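Local structure of protein adenylyltransferase VopS (Vibrio parahaemolyticus, 3LET) at residues R116-Q119 with M120-V123; E212-A215 with R216-N220. The protein transfers AMP from ATP to a threonine of the host Rho GTPases RhoA, Rac and Cdc42, which blocks their downstream signalling and actin assembly. All blocks are in the same frame, centred on the assembly; numbering follows the deposited sequence.

In the fold
Both contacts are local ones in this mainly helical chain, which has no strands. Contact 1 comes first and lies inside one helix, spanning two turns near the start of helix 113-139, in the N-terminal VopS family region. Contact 2 follows later in the chain, in the Fic region. It takes in the last turn of helix 207-217 and the loop that follows. Their centres lie 35 Å apart, on opposite sides of the chain's centre, and their nearest atoms are about 24 Å apart. They do not touch. Contact 1 is away from the annotated sites. Contact 2 lies close to Gly280, which probably binds ATP, so it probably borders the ATP site.

Contact 1 of 2, residues R116-Q119 with M120-V123; sequences RINQ and MQAV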
ATOM      1  N   ARG A 116     -11.659  12.058 -19.576  1.00 22.13           N
ATOM      2  CA  ARG A 116     -11.381  11.702 -18.176  1.00 20.61           C
ATOM      3  C   ARG A 116     -10.849  10.280 -18.074  1.00 18.16           C
ATOM      4  O   ARG A 116      -9.937  10.031 -17.313  1.00 20.81           O
ATOM      5  CB  ARG A 116     -12.640  11.853 -17.305  1.00 25.41           C
ATOM      6  CG  ARG A 116     -13.154  13.322 -17.186  1.00 29.24           C
ATOM      7  CD  ARG A 116     -12.054  14.271 -16.713  1.00 35.62           C
ATOM      8  NE  ARG A 116     -12.509  15.658 -16.634  1.00 51.16           N
ATOM      9  CZ  ARG A 116     -12.434  16.426 -15.549  1.00 63.22           C
ATOM     10  NH1 ARG A 116     -11.902  15.968 -14.423  1.00 43.08           N
ATOM     11  NH2 ARG A 116     -12.884  17.670 -15.591  1.00 78.96           N
ATOM     12  N   ILE A 117     -11.427   9.345 -18.822  1.00 19.28           N
ATOM     13  CA  ILE A 117     -11.002   7.955 -18.731  1.00 18.73           C
ATOM     14  C   ILE A 117      -9.562   7.818 -19.238  1.00 26.71           C
ATOM     15  O   ILE A 117      -8.731   7.086 -18.653  1.00 22.50           O
ATOM     16  CB  ILE A 117     -11.962   7.040 -19.492  1.00 19.22           C
ATOM     17  CG1 ILE A 117     -13.286   6.923 -18.720  1.00 23.72           C
ATOM     18  CG2 ILE A 117     -11.358   5.652 -19.707  1.00 24.00           C
ATOM     19  CD1 ILE A 117     -14.431   6.429 -19.579  1.00 29.93           C
ATOM     20  N   ASN A 118      -9.245   8.563 -20.285  1.00 23.16           N
ATOM     21  CA  ASN A 118      -7.890   8.569 -20.808  1.00 21.75           C
ATOM     22  C   ASN A 118      -6.905   9.161 -19.833  1.00 27.62           C
ATOM     23  O   ASN A 118      -5.831   8.614 -19.639  1.00 25.71           O
ATOM     24  CB  ASN A 118      -7.838   9.338 -22.133  1.00 36.20           C
ATOM     25  CG  ASN A 118      -8.438   8.556 -23.272  1.00 40.37           C
ATOM     26  OD1 ASN A 118      -8.800   7.393 -23.112  1.00 34.66           O
ATOM     27  ND2 ASN A 118      -8.533   9.182 -24.438  1.00 56.51           N
ATOM     28  N   GLN A 119      -7.265  10.276 -19.205  1.00 23.94           N
ATOM     29  CA  GLN A 119      -6.395  10.896 -18.217  1.00 22.93           C
ATOM     30  C   GLN A 119      -6.151   9.965 -17.043  1.00 24.74           C
ATOM     31  O   GLN A 119      -5.036   9.880 -16.545  1.00 21.56           O
ATOM     32  CB  GLN A 119      -6.978  12.220 -17.723  1.00 33.75           C
ATOM     33  CG  GLN A 119      -6.991  13.291 -18.816  1.00 56.28           C
ATOM     34  CD  GLN A 119      -7.805  14.504 -18.445  1.00 76.40           C
ATOM     35  OE1 GLN A 119      -8.877  14.389 -17.859  1.00 67.86           O
ATOM     36  NE2 GLN A 119      -7.301  15.682 -18.794  1.00 92.60           N
ATOM     37  N   MET A 120      -7.194   9.278 -16.595  1.00 24.11           N
ATOM     38  CA  MET A 120      -7.047   8.368 -15.464  1.00 22.25           C
ATOM     39  C   MET A 120      -6.217   7.127 -15.818  1.00 29.09           C
ATOM     40  O   MET A 120      -5.542   6.554 -14.961  1.00 18.96           O
ATOM     41  CB  MET A 120      -8.407   8.001 -14.889  1.00 23.26           C
ATOM     42  CG  MET A 120      -9.020   9.181 -14.150  1.00 20.03           C
ATOM     43  SD  MET A 120     -10.556   8.794 -13.332  1.00 18.66           S
ATOM     44  CE  MET A 120     -11.559   8.243 -14.699  1.00 22.62           C
ATOM     45  N   GLN A 121      -6.247   6.693 -17.071  1.00 20.58           N
ATOM     46  CA  GLN A 121      -5.337   5.610 -17.462  1.00 21.87           C
ATOM     47  C   GLN A 121      -3.898   6.068 -17.382  1.00 19.88           C
ATOM     48  O   GLN A 121      -3.014   5.269 -17.048  1.00 20.72           O
ATOM     49  CB  GLN A 121      -5.644   5.094 -18.871  1.00 22.32           C
ATOM     50  CG  GLN A 121      -6.925   4.273 -18.905  1.00 17.30           C
ATOM     51  CD  GLN A 121      -7.288   3.810 -20.298  1.00 22.07           C
ATOM     52  OE1 GLN A 121      -6.808   2.774 -20.779  1.00 25.07           O
ATOM     53  NE2 GLN A 121      -8.121   4.588 -20.967  1.00 31.34           N
ATOM     54  N   ALA A 122      -3.628   7.334 -17.693  1.00 19.47           N
ATOM     55  CA  ALA A 122      -2.256   7.821 -17.516  1.00 20.89           C
ATOM     56  C   ALA A 122      -1.879   7.862 -16.027  1.00 23.45           C
ATOM     57  O   ALA A 122      -0.748   7.544 -15.661  1.00 23.34           O
ATOM     58  CB  ALA A 122      -2.072   9.208 -18.183  1.00 31.48           C
ATOM     59  N   VAL A 123      -2.823   8.227 -15.154  1.00 17.21           N
ATOM     60  CA  VAL A 123      -2.544   8.234 -13.719  1.00 21.01           C
ATOM     61  C   VAL A 123      -2.218   6.806 -13.270  1.00 21.29           C
ATOM     62  O   VAL A 123      -1.232   6.592 -12.596  1.00 15.27           O
ATOM     63  CB  VAL A 123      -3.732   8.791 -12.896  1.00 23.14           C
ATOM     64  CG1 VAL A 123      -3.527   8.536 -11.391  1.00 16.09           C
ATOM     65  CG2 VAL A 123      -3.922  10.293 -13.182  1.00 28.74           C
TER
HETATM   66  O   HOH W   1      -9.515   4.999 -23.479  1.00 55.57           O
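The carbonyl oxygen of Ile117 is gripped twice by Gln121, one helical turn on. The backbone bond from Gln121 N to Ile117 O is 3.0 Å long. The second bond comes from the side-chain amide, where Gln121 NE2 reaches Ile117 O at 3.5 Å and is weak. Gln121 CG lies beside its backbone N (chi1 -73°), and the extended chain runs back past Ile117 O, with CG 3.4 Å from that oxygen. Its NE2 also lies against the methyl CG2 of Ile117, at 3.6 Å. Asn118 completes the cluster. The planes of its amide and that of Gln121 are turned 51° apart. A water joins them: it donates to Asn118 OD1 and accepts from Gln121 NE2 at 2.9 Å. Beside this polar face, Met120 N bonds to Arg116 O at 2.9 Å. The Met120 side chain bends at chi3 (-59°), which brings CE back to 3.6 Å from Arg116 O. Ala122 N to Asn118 O and Val123 N to Gln119 O continue the alpha-helical i to i+4 pattern. The helix is amphipathic here. Met120 is buried against Met69 and Met73 of helix 58-75 and Val98, Val99 and Tyr102 of helix 88-102. Val123 also touches Tyr102, and Arg116 NH1 bonds to the Tyr102 backbone oxygen. Asn118, Gln119 and Ala122 are exposed. Gln121 sits at the border of the packed face, against Met73 and Thr76. Chemically, one weak bond to a main-chain carbonyl and one to a water may limit the rotation of its amide.

Contact 2 of 2, residues E212-A215 with R216-N220; sequences ELHA and RLVPN
Val218 sits over one face of the His214 imidazole. Its CB is 4.2 Å from the ring centroid and 21° off the ring normal, a CH-pi contact displaced toward the rim. Its methyl CG2 comes nearer still, 3.7 Å from His214 CD2. The ring gets there because His214 CG is anti to the backbone N (chi1 177°), which swings the imidazole toward the helix end. Its NE2 is hydrogen-bonded to the backbone oxygen of Asp279, and the ring stacks with Phe277. Asp279 and Phe277 together probably fix the ring's position while Val218 packs on one face. This is the C-terminal end of helix 207-217, in the Fic fold, and Val218 is the first residue to leave helical angles. The Val218 side chain lies about 4 Å, nearest atoms, from Gly280, a probable ATP-binding residue. The last turn is closed by the bond from Val218 N to His214 O at 2.8 Å. Leu217 N bonds to Leu213 O at 2.9 Å. Leu217 and Leu213 turn into the core, against helices 184-199 and 281-295. Arg216 reaches helix 184-199 too, touching Leu193. Its CG passes 3.8 Å from Glu212 O, and the chain bends at chi3 (60°) before the guanidinium, whose NH1 forms a salt bridge with Glu196. Beyond the helix, Pro219 CA makes a CA-H...O contact with Ala215 O at 3.6 Å.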
ATOM      1  N   GLU A 212      -2.031  -4.449  12.735  0.91 13.75           N
ATOM      2  CA  GLU A 212      -2.293  -4.454  14.181  1.00 20.43           C
ATOM      3  C   GLU A 212      -1.042  -4.074  14.967  1.00 19.24           C
ATOM      4  O   GLU A 212      -1.096  -3.273  15.888  1.00 16.51           O
ATOM      5  CB  GLU A 212      -2.790  -5.808  14.647  1.00 27.44           C
ATOM      6  CG  GLU A 212      -4.144  -6.168  14.094  1.00 36.73           C
ATOM      7  CD  GLU A 212      -4.653  -7.491  14.648  1.00 47.28           C
ATOM      8  OE1 GLU A 212      -4.528  -7.702  15.882  1.00 45.54           O
ATOM      9  OE2 GLU A 212      -5.165  -8.308  13.841  1.00 51.37           O
ATOM     10  N   LEU A 213       0.095  -4.627  14.584  1.00 13.95           N
ATOM     11  CA  LEU A 213       1.362  -4.257  15.232  1.00 13.48           C
ATOM     12  C   LEU A 213       1.633  -2.774  15.018  1.00 15.87           C
ATOM     13  O   LEU A 213       1.948  -2.051  15.948  1.00 19.25           O
ATOM     14  CB  LEU A 213       2.515  -5.089  14.665  1.00 15.07           C
ATOM     15  CG  LEU A 213       3.920  -4.667  15.113  1.00 19.86           C
ATOM     16  CD1 LEU A 213       4.056  -4.632  16.657  1.00 15.62           C
ATOM     17  CD2 LEU A 213       4.961  -5.616  14.484  1.00 19.26           C
ATOM     18  N   HIS A 214       1.518  -2.322  13.770  1.00 12.23           N
ATOM     19  CA  HIS A 214       1.786  -0.931  13.442  1.00 15.61           C
ATOM     20  C   HIS A 214       0.926   0.024  14.290  1.00 17.67           C
ATOM     21  O   HIS A 214       1.419   1.050  14.780  1.00 17.16           O
ATOM     22  CB  HIS A 214       1.520  -0.734  11.942  1.00 12.99           C
ATOM     23  CG  HIS A 214       1.688   0.675  11.479  1.00 17.32           C
ATOM     24  ND1 HIS A 214       0.627   1.537  11.339  1.00 21.26           N
ATOM     25  CD2 HIS A 214       2.791   1.364  11.103  1.00 16.83           C
ATOM     26  CE1 HIS A 214       1.067   2.710  10.909  1.00 23.42           C
ATOM     27  NE2 HIS A 214       2.373   2.627  10.751  1.00 24.05           N
ATOM     28  N   ALA A 215      -0.352  -0.315  14.463  1.00 16.46           N
ATOM     29  CA  ALA A 215      -1.279   0.519  15.228  1.00 26.86           C
ATOM     30  C   ALA A 215      -0.826   0.723  16.682  1.00 24.52           C
ATOM     31  O   ALA A 215      -1.055   1.785  17.255  1.00 21.93           O
ATOM     32  CB  ALA A 215      -2.699  -0.072  15.186  1.00 31.42           C
ATOM     33  N   ARG A 216      -0.181  -0.286  17.268  1.00 15.36           N
ATOM     34  CA  ARG A 216       0.307  -0.202  18.640  1.00 19.84           C
ATOM     35  C   ARG A 216       1.696   0.409  18.704  1.00 21.32           C
ATOM     36  O   ARG A 216       2.060   1.046  19.684  1.00 21.09           O
ATOM     37  CB  ARG A 216       0.284  -1.591  19.282  1.00 20.08           C
ATOM     38  CG  ARG A 216      -1.148  -2.104  19.472  1.00 31.96           C
ATOM     39  CD  ARG A 216      -1.183  -3.523  20.020  1.00 31.98           C
ATOM     40  NE  ARG A 216      -0.521  -3.586  21.317  1.00 29.33           N
ATOM     41  CZ  ARG A 216       0.074  -4.668  21.819  1.00 35.92           C
ATOM     42  NH1 ARG A 216       0.110  -5.802  21.148  1.00 31.77           N
ATOM     43  NH2 ARG A 216       0.639  -4.613  23.006  1.00 36.05           N
ATOM     44  N   LEU A 217       2.458   0.258  17.630  1.00 14.97           N
ATOM     45  CA  LEU A 217       3.826   0.741  17.609  1.00 16.11           C
ATOM     46  C   LEU A 217       3.899   2.232  17.264  1.00 24.76           C
ATOM     47  O   LEU A 217       4.781   2.940  17.746  1.00 24.98           O
ATOM     48  CB  LEU A 217       4.620  -0.057  16.591  1.00 20.98           C
ATOM     49  CG  LEU A 217       6.069   0.327  16.351  1.00 21.90           C
ATOM     50  CD1 LEU A 217       6.892   0.127  17.644  1.00 18.26           C
ATOM     51  CD2 LEU A 217       6.631  -0.523  15.195  1.00 24.61           C
ATOM     52  N   VAL A 218       2.966   2.690  16.428  1.00 16.92           N
ATOM     53  CA  VAL A 218       2.966   4.055  15.894  1.00 23.91           C
ATOM     54  C   VAL A 218       1.594   4.649  16.213  1.00 33.69           C
ATOM     55  O   VAL A 218       0.803   4.899  15.319  1.00 29.39           O
ATOM     56  CB  VAL A 218       3.191   4.023  14.357  1.00 27.60           C
ATOM     57  CG1 VAL A 218       3.514   5.418  13.801  1.00 35.99           C
ATOM     58  CG2 VAL A 218       4.341   3.061  14.024  1.00 32.56           C
ATOM     59  N   PRO A 219       1.279   4.843  17.501  1.00 46.94           N
ATOM     60  CA  PRO A 219      -0.132   5.202  17.714  1.00 60.81           C
ATOM     61  C   PRO A 219      -0.522   6.561  17.110  1.00 66.07           C
ATOM     62  O   PRO A 219       0.309   7.466  16.959  1.00 49.08           O
ATOM     63  CB  PRO A 219      -0.278   5.199  19.242  1.00 67.13           C
ATOM     64  CG  PRO A 219       0.848   4.341  19.738  1.00 67.85           C
ATOM     65  CD  PRO A 219       1.982   4.572  18.767  1.00 59.62           C
ATOM     66  N   ASN A 220      -1.792   6.677  16.742  1.00 79.17           N
ATOM     67  CA  ASN A 220      -2.312   7.902  16.147  1.00 94.42           C
ATOM     68  C   ASN A 220      -1.450   8.458  15.012  1.00 76.52           C
ATOM     69  O   ASN A 220      -1.359   9.667  14.802  1.00 59.59           O
ATOM     70  CB  ASN A 220      -2.534   8.961  17.224  1.00115.01           C
ATOM     71  CG  ASN A 220      -3.846   8.769  17.956  1.00122.25           C
ATOM     72  OD1 ASN A 220      -4.623   7.866  17.637  1.00119.71           O
ATOM     73  ND2 ASN A 220      -4.106   9.621  18.938  1.00127.77           N
TER